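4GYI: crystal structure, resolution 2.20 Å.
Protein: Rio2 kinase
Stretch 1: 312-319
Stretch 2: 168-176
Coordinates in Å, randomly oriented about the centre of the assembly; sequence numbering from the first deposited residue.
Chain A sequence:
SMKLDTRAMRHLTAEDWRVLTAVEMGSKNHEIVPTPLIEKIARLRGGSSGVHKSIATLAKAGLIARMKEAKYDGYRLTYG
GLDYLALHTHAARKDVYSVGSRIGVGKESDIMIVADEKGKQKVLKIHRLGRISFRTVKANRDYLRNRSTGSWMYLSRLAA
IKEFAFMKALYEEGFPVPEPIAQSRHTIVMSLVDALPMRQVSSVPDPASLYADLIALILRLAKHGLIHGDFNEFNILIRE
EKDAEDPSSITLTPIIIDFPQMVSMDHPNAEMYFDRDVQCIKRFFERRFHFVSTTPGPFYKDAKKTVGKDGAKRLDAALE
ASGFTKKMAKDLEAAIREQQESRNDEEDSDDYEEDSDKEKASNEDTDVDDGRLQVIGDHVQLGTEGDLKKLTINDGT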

# COMPACT_ATOMS: atom_id res chain seq x y z
N ALA A 312 -12.60 -24.24 0.14
CA ALA A 312 -12.36 -22.78 0.13
C ALA A 312 -12.27 -22.08 1.48
O ALA A 312 -13.27 -21.84 2.15
CB ALA A 312 -13.38 -22.08 -0.76
N LYS A 313 -11.04 -21.75 1.85
CA LYS A 313 -10.79 -20.98 3.05
C LYS A 313 -11.25 -19.53 2.84
O LYS A 313 -10.97 -18.93 1.81
CB LYS A 313 -9.30 -21.02 3.39
CG LYS A 313 -8.98 -20.51 4.77
CD LYS A 313 -7.48 -20.46 5.04
CE LYS A 313 -7.21 -20.10 6.50
NZ LYS A 313 -8.11 -19.02 7.01
N ARG A 314 -11.97 -18.98 3.82
CA ARG A 314 -12.46 -17.61 3.72
C ARG A 314 -11.34 -16.64 4.06
O ARG A 314 -11.01 -16.45 5.24
CB ARG A 314 -13.62 -17.39 4.69
CG ARG A 314 -14.87 -18.21 4.40
CD ARG A 314 -15.69 -17.60 3.27
NE ARG A 314 -16.11 -16.23 3.57
CZ ARG A 314 -17.32 -15.89 4.01
NH1 ARG A 314 -18.26 -16.82 4.21
NH2 ARG A 314 -17.60 -14.61 4.25
N LEU A 315 -10.76 -16.02 3.04
CA LEU A 315 -9.62 -15.13 3.24
C LEU A 315 -10.02 -13.77 3.79
O LEU A 315 -9.18 -13.01 4.27
CB LEU A 315 -8.84 -14.95 1.94
CG LEU A 315 -8.34 -16.29 1.39
CD1 LEU A 315 -7.31 -16.09 0.29
CD2 LEU A 315 -7.74 -17.07 2.54
N ASP A 316 -11.32 -13.48 3.72
CA ASP A 316 -11.83 -12.18 4.15
C ASP A 316 -11.90 -12.05 5.67
O ASP A 316 -12.57 -11.17 6.20
CB ASP A 316 -13.20 -11.92 3.53
CG ASP A 316 -14.16 -13.09 3.69
OD1 ASP A 316 -13.67 -14.23 3.87
OD2 ASP A 316 -15.39 -12.87 3.63
N ALA A 317 -11.21 -12.95 6.36
CA ALA A 317 -11.13 -12.93 7.81
C ALA A 317 -9.70 -12.69 8.26
O ALA A 317 -9.41 -12.72 9.46
CB ALA A 317 -11.66 -14.23 8.38
N ALA A 318 -8.81 -12.43 7.30
CA ALA A 318 -7.40 -12.18 7.58
C ALA A 318 -7.23 -10.89 8.38
O ALA A 318 -6.26 -10.72 9.12
CB ALA A 318 -6.60 -12.12 6.28
N LEU A 319 -8.19 -9.99 8.22
CA LEU A 319 -8.15 -8.70 8.90
C LEU A 319 -8.45 -8.82 10.40
O LEU A 319 -7.91 -8.06 11.20
CB LEU A 319 -9.14 -7.75 8.23
CG LEU A 319 -8.70 -6.30 8.03
CD1 LEU A 319 -7.22 -6.25 7.64
CD2 LEU A 319 -9.57 -5.61 6.97
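Stretch 2 (168-176) KALYEEGFP

No hydrogen bond joins the two stretches of this Rio2 kinase chain, although Lys-313 and Glu-173 face each other at the edge of the contact and look made for a salt bridge. The lysine does not use its charge here: its CA-to-CB bond points toward stretch 2, but its extended side chain, with the first three chi angles all t, carries the amino group away. What approaches the glutamate is methylene, with Lys-313 CD 3.8 Å from Glu-173 OE1. The example illustrates a general principle, that residues 140 or more apart in sequence can meet through apolar packing, with no hydrogen bond between the segments.

Stretch 2 carries the last part of a helix that begins earlier in the chain, followed by a turn. Residues 168-172 are helical, and the backbone bonds from Glu-172 N to Lys-168 O (3.0 Å) and from Glu-173 N to Ala-169 O (3.1 Å) follow the usual i to i-4 pattern. Gly-174 then leaves helical geometry with a positive phi of 94°, the mark of a Schellman motif. Two bonds reach back into the last turn, Phe-175 N to Leu-170 O at 3.0 Å and Gly-174 N to Tyr-171 O at 3.2 Å. At these backbone angles a CB on residue 174 would be jammed against the carbonyl O of the residue before, so the turn itself calls for glycine, independently of the partner stretch. Beyond it, the chain brings Phe-175 back to the contact.

Stretch 1 is irregular, so no pair of axes defines a crossing angle. The direction can still be read from the register: Lys-313 lies nearest Glu-173, CA to CA 8.3 Å, while Leu-315 lies nearest Ala-169, CA to CA 6.2 Å. As stretch 1 advances, its partners step back along stretch 2, and the two run in opposite senses.

Leu-315 is the hub. It is buried, with chi1 m and chi2 t. Leu-315 CD1 lies 3.6 Å from Leu-170 CD2 and 3.8 Å from Phe-175 CE2, the latter an oblique approach to the ring. Both methyls reach Glu-173, with Leu-315 CD1 and Leu-315 CD2 each 3.6 Å from Glu-173 CG, and Leu-315 CD2 is 4.2 Å from Ala-169 CB. One leucine thus touches both the helix and the residue that follows Gly-174. Leu-170 joins in although its CA-to-CB bond points sideways, because the end of its side chain comes nearer to stretch 1.

Ala-318 adds a second point of support, its CB 3.9 Å from Ala-169 CB. A bond from Ala-318 N to Leu-315 O, 3.1 Å, links the two residues of stretch 1 that touch Ala-169. Between them in sequence, Asp-316 has its CA-to-CB bond pointing away from stretch 2 and pairs with Arg-314: Arg-314 NH2 to Asp-316 OD2, at 2.9 Å, is a salt bridge, reinforced by Arg-314 NE to Asp-316 OD1 at 3.2 Å. Altogether the contact buries 256 Å², counting both sides.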

# COMPACT_ATOMS: atom_id res chain seq x y z
N LYS A 168 -0.49 -11.61 2.51
CA LYS A 168 -0.13 -12.86 3.18
C LYS A 168 -1.16 -13.96 2.95
O LYS A 168 -0.81 -15.09 2.59
CB LYS A 168 0.03 -12.67 4.70
CG LYS A 168 1.36 -12.10 5.14
CD LYS A 168 1.50 -12.19 6.65
CE LYS A 168 1.43 -13.64 7.12
NZ LYS A 168 1.23 -13.81 8.60
N ALA A 169 -2.43 -13.66 3.19
CA ALA A 169 -3.48 -14.67 3.04
C ALA A 169 -3.49 -15.20 1.61
O ALA A 169 -3.57 -16.40 1.38
CB ALA A 169 -4.87 -14.10 3.41
N LEU A 170 -3.37 -14.29 0.65
CA LEU A 170 -3.49 -14.68 -0.75
C LEU A 170 -2.27 -15.47 -1.17
O LEU A 170 -2.37 -16.46 -1.88
CB LEU A 170 -3.68 -13.46 -1.64
CG LEU A 170 -5.04 -12.79 -1.48
CD1 LEU A 170 -5.05 -11.42 -2.12
CD2 LEU A 170 -6.12 -13.68 -2.07
N TYR A 171 -1.11 -15.00 -0.73
CA TYR A 171 0.14 -15.66 -1.08
C TYR A 171 0.17 -17.10 -0.54
O TYR A 171 0.59 -18.02 -1.24
CB TYR A 171 1.33 -14.87 -0.54
CG TYR A 171 2.66 -15.46 -0.92
CD1 TYR A 171 3.20 -15.24 -2.17
CD2 TYR A 171 3.37 -16.25 -0.02
CE1 TYR A 171 4.42 -15.79 -2.54
CE2 TYR A 171 4.60 -16.80 -0.38
CZ TYR A 171 5.11 -16.56 -1.64
OH TYR A 171 6.33 -17.10 -2.00
N GLU A 172 -0.29 -17.29 0.69
CA GLU A 172 -0.27 -18.62 1.31
C GLU A 172 -1.31 -19.57 0.70
O GLU A 172 -1.10 -20.78 0.64
CB GLU A 172 -0.41 -18.50 2.82
CG GLU A 172 0.85 -17.96 3.50
CD GLU A 172 0.58 -17.32 4.86
OE1 GLU A 172 -0.61 -17.08 5.19
OE2 GLU A 172 1.56 -17.05 5.60
N GLU A 173 -2.42 -19.03 0.22
CA GLU A 173 -3.40 -19.85 -0.49
C GLU A 173 -2.98 -20.28 -1.89
O GLU A 173 -3.68 -21.06 -2.53
CB GLU A 173 -4.75 -19.16 -0.55
CG GLU A 173 -5.46 -19.14 0.77
CD GLU A 173 -5.53 -20.53 1.37
OE1 GLU A 173 -4.80 -20.78 2.36
OE2 GLU A 173 -6.31 -21.36 0.85
N GLY A 174 -1.86 -19.76 -2.38
CA GLY A 174 -1.42 -20.09 -3.73
C GLY A 174 -1.84 -19.13 -4.83
O GLY A 174 -1.71 -19.44 -6.01
N PHE A 175 -2.36 -17.96 -4.46
CA PHE A 175 -2.70 -16.92 -5.46
C PHE A 175 -1.44 -16.27 -6.04
O PHE A 175 -0.42 -16.16 -5.36
CB PHE A 175 -3.54 -15.83 -4.84
CG PHE A 175 -4.97 -16.20 -4.63
CD1 PHE A 175 -5.93 -15.82 -5.54
CD2 PHE A 175 -5.35 -16.91 -3.50
CE1 PHE A 175 -7.26 -16.15 -5.35
CE2 PHE A 175 -6.68 -17.24 -3.30
CZ PHE A 175 -7.63 -16.87 -4.23
N PRO A 176 -1.51 -15.84 -7.32
CA PRO A 176 -0.34 -15.18 -7.92
C PRO A 176 -0.26 -13.70 -7.48
O PRO A 176 -0.83 -12.82 -8.10
CB PRO A 176 -0.61 -15.31 -9.42
CG PRO A 176 -2.14 -15.32 -9.52
CD PRO A 176 -2.63 -16.00 -8.26